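Local coordinates for protein methylase yhhF (Escherichia coli, PDB 2FPO) that methylates N2 of guanine 966 of 16S rRNA in the assembled 30S particle, using S-adenosyl-L-methionine as the methyl donor, at residues L59-G64 with N142-N147; V126-P131 with G135-T140. All blocks are in the same frame, centred on the assembly; numbering follows the deposited sequence.

Both contacts pack helix 137-146 against one face of the central sheet, on neighbouring parallel strands 57-60 and 123-128 and the loops that follow them. Contact 1 uses the last turn of the helix and is fully buried. It is small and rests on L144 alone from the helix side. Contact 2 uses the first turn and is larger. Its inner part, at V128, L137 and T140, is buried, while P131 lies at the surface. Both are apolar. Contact 1 joins leucine to leucine and sulfur; contact 2 joins valine and proline rings to two leucines and a threonine methyl. The backbones of L59 and C61 bond to F127, and F62 CZ packs 3.5 Å from T140 OG1.

Contact 1: residues L59-G64 with N142-N147; sequences LDCFAG and NLLEDN
E145 OE1 takes both R191 NE, in a salt bridge, and W173 NE1, while OE2 takes N172 ND2; these bonds hold the helix end whose L144, one residue earlier, meets L59 and C61. The fold is the Rossmann-like one of the AdoMet-dependent methyltransferases. Strand 57-60 lies inside its mixed sheet, between strands 79-83 and 123-128, and helix 137-146 packs on one face. The turn after the strand reads DCFAG, consistent with the glycine-rich motif I, which binds AdoMet in this superfamily.

L144 points at the end of strand 57-60 and the turn after it, and also rests on V126 of strand 123-128. Its CG stands anti to its own carbonyl carbon (chi1 -70°), and this sends the branched end toward the sheet. Across this contact CD2 alone touches: L144 CD2 lies 3.9 Å from L59 CD2. The two leucine side chains slant across each other. The other branch of L144, CD1, turns to V126 CG1. L116 and W149 also pack on L144. Just past the last turn, N147 ND2 bonds to L116 O.

The sulfur of the turn meets the same methyl. C61 SG lies 4.1 Å from L144 CD2. C61 SG is also 4.2 Å from L59 CD2, and the three atoms form a nearly equilateral triangle.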
loop_
_atom_site.group_PDB
_atom_site.type_symbol
_atom_site.label_atom_id
_atom_site.label_comp_id
_atom_site.label_asym_id
_atom_site.label_seq_id
_atom_site.Cartn_x
_atom_site.Cartn_y
_atom_site.Cartn_z
ATOM N N LEU A 59 -4.005 4.149 1.530
ATOM C CA LEU A 59 -4.837 2.986 1.268
ATOM C C LEU A 59 -3.917 1.848 0.827
ATOM O O LEU A 59 -3.120 2.003 -0.095
ATOM C CB LEU A 59 -5.887 3.355 0.205
ATOM C CG LEU A 59 -6.676 2.195 -0.419
ATOM C CD1 LEU A 59 -7.688 1.673 0.639
ATOM C CD2 LEU A 59 -7.341 2.694 -1.717
ATOM N N ASP A 60 -4.012 0.701 1.495
ATOM C CA ASP A 60 -3.252 -0.487 1.094
ATOM C C ASP A 60 -4.233 -1.512 0.496
ATOM O O ASP A 60 -5.043 -2.105 1.234
ATOM C CB ASP A 60 -2.549 -1.062 2.316
ATOM C CG ASP A 60 -1.419 -2.038 1.966
ATOM O OD1 ASP A 60 -1.396 -2.635 0.869
ATOM O OD2 ASP A 60 -0.557 -2.222 2.829
ATOM N N CYS A 61 -4.141 -1.713 -0.826
ATOM C CA CYS A 61 -5.103 -2.556 -1.561
ATOM C C CYS A 61 -5.020 -4.052 -1.292
ATOM O O CYS A 61 -6.017 -4.756 -1.529
ATOM C CB CYS A 61 -5.023 -2.306 -3.069
ATOM S SG CYS A 61 -5.441 -0.589 -3.507
ATOM N N PHE A 62 -3.842 -4.533 -0.876
ATOM C CA PHE A 62 -3.590 -5.966 -0.605
ATOM C C PHE A 62 -2.647 -5.926 0.567
ATOM O O PHE A 62 -1.413 -6.101 0.406
ATOM C CB PHE A 62 -2.909 -6.707 -1.805
ATOM C CG PHE A 62 -3.616 -6.506 -3.116
ATOM C CD1 PHE A 62 -4.629 -7.373 -3.513
ATOM C CD2 PHE A 62 -3.291 -5.418 -3.931
ATOM C CE1 PHE A 62 -5.342 -7.134 -4.736
ATOM C CE2 PHE A 62 -3.969 -5.164 -5.142
ATOM C CZ PHE A 62 -4.986 -6.038 -5.558
ATOM N N ALA A 63 -3.206 -5.656 1.739
ATOM C CA ALA A 63 -2.371 -5.305 2.905
ATOM C C ALA A 63 -1.545 -6.468 3.453
ATOM O O ALA A 63 -0.467 -6.242 4.001
ATOM C CB ALA A 63 -3.210 -4.643 4.006
ATOM N N GLY A 64 -2.034 -7.695 3.291
ATOM C CA GLY A 64 -1.294 -8.912 3.722
ATOM C C GLY A 64 -0.827 -8.846 5.177
ATOM O O GLY A 64 -1.640 -8.713 6.120
ATOM N N ASN A 142 -6.891 0.851 -12.689
ATOM C CA ASN A 142 -8.004 1.553 -13.360
ATOM C C ASN A 142 -9.140 1.878 -12.421
ATOM O O ASN A 142 -9.758 2.927 -12.547
ATOM C CB ASN A 142 -8.533 0.757 -14.540
ATOM C CG ASN A 142 -7.590 0.775 -15.724
ATOM O OD1 ASN A 142 -7.515 -0.196 -16.470
ATOM N ND2 ASN A 142 -6.895 1.885 -15.920
ATOM N N LEU A 143 -9.422 0.974 -11.480
ATOM C CA LEU A 143 -10.459 1.226 -10.476
ATOM C C LEU A 143 -10.079 2.383 -9.572
ATOM O O LEU A 143 -10.922 3.221 -9.279
ATOM C CB LEU A 143 -10.752 -0.025 -9.648
ATOM C CG LEU A 143 -11.473 -1.135 -10.440
ATOM C CD1 LEU A 143 -11.191 -2.473 -9.794
ATOM C CD2 LEU A 143 -12.968 -0.904 -10.581
ATOM N N LEU A 144 -8.805 2.429 -9.145
ATOM C CA LEU A 144 -8.295 3.549 -8.324
ATOM C C LEU A 144 -8.530 4.880 -9.007
ATOM O O LEU A 144 -9.082 5.817 -8.426
ATOM C CB LEU A 144 -6.790 3.373 -7.963
ATOM C CG LEU A 144 -6.444 2.255 -6.967
ATOM C CD1 LEU A 144 -4.903 2.105 -6.888
ATOM C CD2 LEU A 144 -7.060 2.608 -5.579
ATOM N N GLU A 145 -8.116 4.963 -10.260
ATOM C CA GLU A 145 -8.316 6.175 -11.063
ATOM C C GLU A 145 -9.792 6.512 -11.364
ATOM O O GLU A 145 -10.146 7.676 -11.423
ATOM C CB GLU A 145 -7.533 6.064 -12.371
ATOM C CG GLU A 145 -7.645 7.271 -13.336
ATOM C CD GLU A 145 -7.176 8.577 -12.715
ATOM O OE1 GLU A 145 -6.204 8.554 -11.926
ATOM O OE2 GLU A 145 -7.781 9.637 -13.030
ATOM N N ASP A 146 -10.635 5.502 -11.598
ATOM C CA ASP A 146 -11.986 5.760 -12.112
ATOM C C ASP A 146 -13.006 6.018 -11.013
ATOM O O ASP A 146 -14.023 6.640 -11.262
ATOM C CB ASP A 146 -12.496 4.608 -12.967
ATOM C CG ASP A 146 -11.699 4.407 -14.225
ATOM O OD1 ASP A 146 -10.903 5.290 -14.621
ATOM O OD2 ASP A 146 -11.863 3.330 -14.822
ATOM N N ASN A 147 -12.732 5.542 -9.803
ATOM C CA ASN A 147 -13.717 5.587 -8.736
ATOM C C ASN A 147 -13.414 6.574 -7.593
ATOM O O ASN A 147 -14.016 6.498 -6.529
ATOM C CB ASN A 147 -14.005 4.153 -8.238
ATOM C CG ASN A 147 -14.691 3.311 -9.310
ATOM O OD1 ASN A 147 -15.344 3.853 -10.189
ATOM N ND2 ASN A 147 -14.530 2.005 -9.250
#

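Contact 2: residues V126-P131 with G135-T140; sequences VFVDPP and GLLEET
V128 CG1 is the bump that fits the side of the helix, between L137 and T140. These two lie one turn apart on the same helical face. L137 CD1 is 3.7 Å from V128 CG1 on one side, and T140 CG2 is 3.9 Å from V128 CG1 on the other. V128 and T140 meet methyl to methyl, tip to tip.

L137 returns the fit. Its CG is anti to the backbone N (chi1 -172°), which swings the side chain back to the strand end. There L137 CD1 fills the notch between V128 and the ring of P130, 3.9 Å from P130 CD. This is the strand-to-helix half of a beta-alpha-beta unit: strand 123-128, helix 137-146, then the parallel neighbour 154-161, whose V158 and S160 also touch L137. The DPP sequence at the strand end matches the DPPF signature of N6-adenine and related amino methyltransferases.

A second hollow lies between the two proline rings. L136 CD1 sits in it, 3.8 Å from P130 CB and 3.9 Å from P131 CD. L136 occupies the N-cap position. L136 O accepts T140 N at 2.9 Å and T140 OG1 at 2.8 Å, from opposite faces of the carbonyl plane. The hydroxyl comes from 37° above that plane.

With an alanine in place of T140, both OG1 and CG2 are gone, which would probably open a gap beside V128 CG1 and leave L136 O one bond short.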
loop_
_atom_site.group_PDB
_atom_site.type_symbol
_atom_site.label_atom_id
_atom_site.label_comp_id
_atom_site.label_asym_id
_atom_site.label_seq_id
_atom_site.Cartn_x
_atom_site.Cartn_y
_atom_site.Cartn_z
ATOM N N VAL A 126 -1.184 5.366 -2.110
ATOM C CA VAL A 126 -1.801 4.034 -2.308
ATOM C C VAL A 126 -0.741 2.994 -2.612
ATOM O O VAL A 126 0.183 3.242 -3.414
ATOM C CB VAL A 126 -2.903 4.041 -3.425
ATOM C CG1 VAL A 126 -3.593 2.664 -3.591
ATOM C CG2 VAL A 126 -3.942 5.118 -3.157
ATOM N N PHE A 127 -0.871 1.843 -1.952
ATOM C CA PHE A 127 0.027 0.711 -2.140
ATOM C C PHE A 127 -0.676 -0.380 -2.952
ATOM O O PHE A 127 -1.746 -0.861 -2.562
ATOM C CB PHE A 127 0.480 0.118 -0.806
ATOM C CG PHE A 127 1.088 1.136 0.142
ATOM C CD1 PHE A 127 2.363 1.674 -0.099
ATOM C CD2 PHE A 127 0.410 1.517 1.290
ATOM C CE1 PHE A 127 2.919 2.640 0.793
ATOM C CE2 PHE A 127 0.965 2.470 2.193
ATOM C CZ PHE A 127 2.217 3.030 1.936
ATOM N N VAL A 128 -0.031 -0.766 -4.054
ATOM C CA VAL A 128 -0.536 -1.790 -4.993
ATOM C C VAL A 128 0.527 -2.870 -5.198
ATOM O O VAL A 128 1.337 -2.843 -6.135
ATOM C CB VAL A 128 -0.988 -1.181 -6.357
ATOM C CG1 VAL A 128 -1.690 -2.254 -7.232
ATOM C CG2 VAL A 128 -1.865 0.040 -6.148
ATOM N N ASP A 129 0.505 -3.851 -4.309
ATOM C CA ASP A 129 1.422 -4.966 -4.388
ATOM C C ASP A 129 0.558 -6.227 -4.369
ATOM O O ASP A 129 0.409 -6.859 -3.337
ATOM C CB ASP A 129 2.389 -4.939 -3.202
ATOM C CG ASP A 129 3.322 -6.152 -3.183
ATOM O OD1 ASP A 129 3.631 -6.707 -4.277
ATOM O OD2 ASP A 129 3.720 -6.569 -2.075
ATOM N N PRO A 130 -0.063 -6.570 -5.515
ATOM C CA PRO A 130 -0.932 -7.752 -5.472
ATOM C C PRO A 130 -0.205 -9.098 -5.325
ATOM O O PRO A 130 0.984 -9.203 -5.711
ATOM C CB PRO A 130 -1.725 -7.652 -6.792
ATOM C CG PRO A 130 -0.811 -6.883 -7.707
ATOM C CD PRO A 130 -0.074 -5.906 -6.833
ATOM N N PRO A 131 -0.904 -10.130 -4.778
ATOM C CA PRO A 131 -0.306 -11.446 -4.577
ATOM C C PRO A 131 0.089 -12.076 -5.915
ATOM O O PRO A 131 1.037 -12.852 -5.990
ATOM C CB PRO A 131 -1.435 -12.250 -3.866
ATOM C CG PRO A 131 -2.688 -11.583 -4.306
ATOM C CD PRO A 131 -2.310 -10.109 -4.322
ATOM N N GLY A 135 -4.451 -10.156 -13.965
ATOM C CA GLY A 135 -5.813 -10.251 -13.432
ATOM C C GLY A 135 -6.123 -9.255 -12.334
ATOM O O GLY A 135 -7.282 -8.998 -12.052
ATOM N N LEU A 136 -5.085 -8.706 -11.691
ATOM C CA LEU A 136 -5.253 -7.758 -10.585
ATOM C C LEU A 136 -4.570 -6.415 -10.835
ATOM O O LEU A 136 -5.138 -5.383 -10.545
ATOM C CB LEU A 136 -4.724 -8.336 -9.253
ATOM C CG LEU A 136 -5.333 -9.632 -8.678
ATOM C CD1 LEU A 136 -4.588 -10.015 -7.432
ATOM C CD2 LEU A 136 -6.853 -9.522 -8.380
ATOM N N LEU A 137 -3.343 -6.413 -11.329
ATOM C CA LEU A 137 -2.562 -5.173 -11.283
ATOM C C LEU A 137 -3.194 -4.014 -12.074
ATOM O O LEU A 137 -3.500 -2.969 -11.503
ATOM C CB LEU A 137 -1.122 -5.394 -11.757
ATOM C CG LEU A 137 -0.167 -4.197 -11.573
ATOM C CD1 LEU A 137 0.021 -3.836 -10.095
ATOM C CD2 LEU A 137 1.183 -4.461 -12.180
ATOM N N GLU A 138 -3.373 -4.205 -13.381
ATOM C CA GLU A 138 -3.942 -3.151 -14.201
ATOM C C GLU A 138 -5.378 -2.805 -13.853
ATOM O O GLU A 138 -5.758 -1.641 -13.986
ATOM C CB GLU A 138 -3.837 -3.470 -15.688
ATOM C CG GLU A 138 -2.638 -2.806 -16.346
ATOM C CD GLU A 138 -1.480 -3.747 -16.529
ATOM O OE1 GLU A 138 -1.066 -4.365 -15.512
ATOM O OE2 GLU A 138 -0.991 -3.870 -17.682
ATOM N N GLU A 139 -6.146 -3.823 -13.435
ATOM C CA GLU A 139 -7.540 -3.691 -13.015
ATOM C C GLU A 139 -7.663 -2.781 -11.800
ATOM O O GLU A 139 -8.555 -1.935 -11.729
ATOM C CB GLU A 139 -8.113 -5.063 -12.634
ATOM C CG GLU A 139 -8.458 -5.969 -13.829
ATOM C CD GLU A 139 -7.242 -6.704 -14.432
ATOM O OE1 GLU A 139 -6.103 -6.567 -13.923
ATOM O OE2 GLU A 139 -7.436 -7.428 -15.440
ATOM N N THR A 140 -6.759 -2.982 -10.850
ATOM C CA THR A 140 -6.726 -2.208 -9.600
ATOM C C THR A 140 -6.393 -0.763 -9.916
ATOM O O THR A 140 -7.052 0.157 -9.457
ATOM C CB THR A 140 -5.691 -2.810 -8.583
ATOM O OG1 THR A 140 -6.107 -4.133 -8.226
ATOM C CG2 THR A 140 -5.627 -1.971 -7.297
#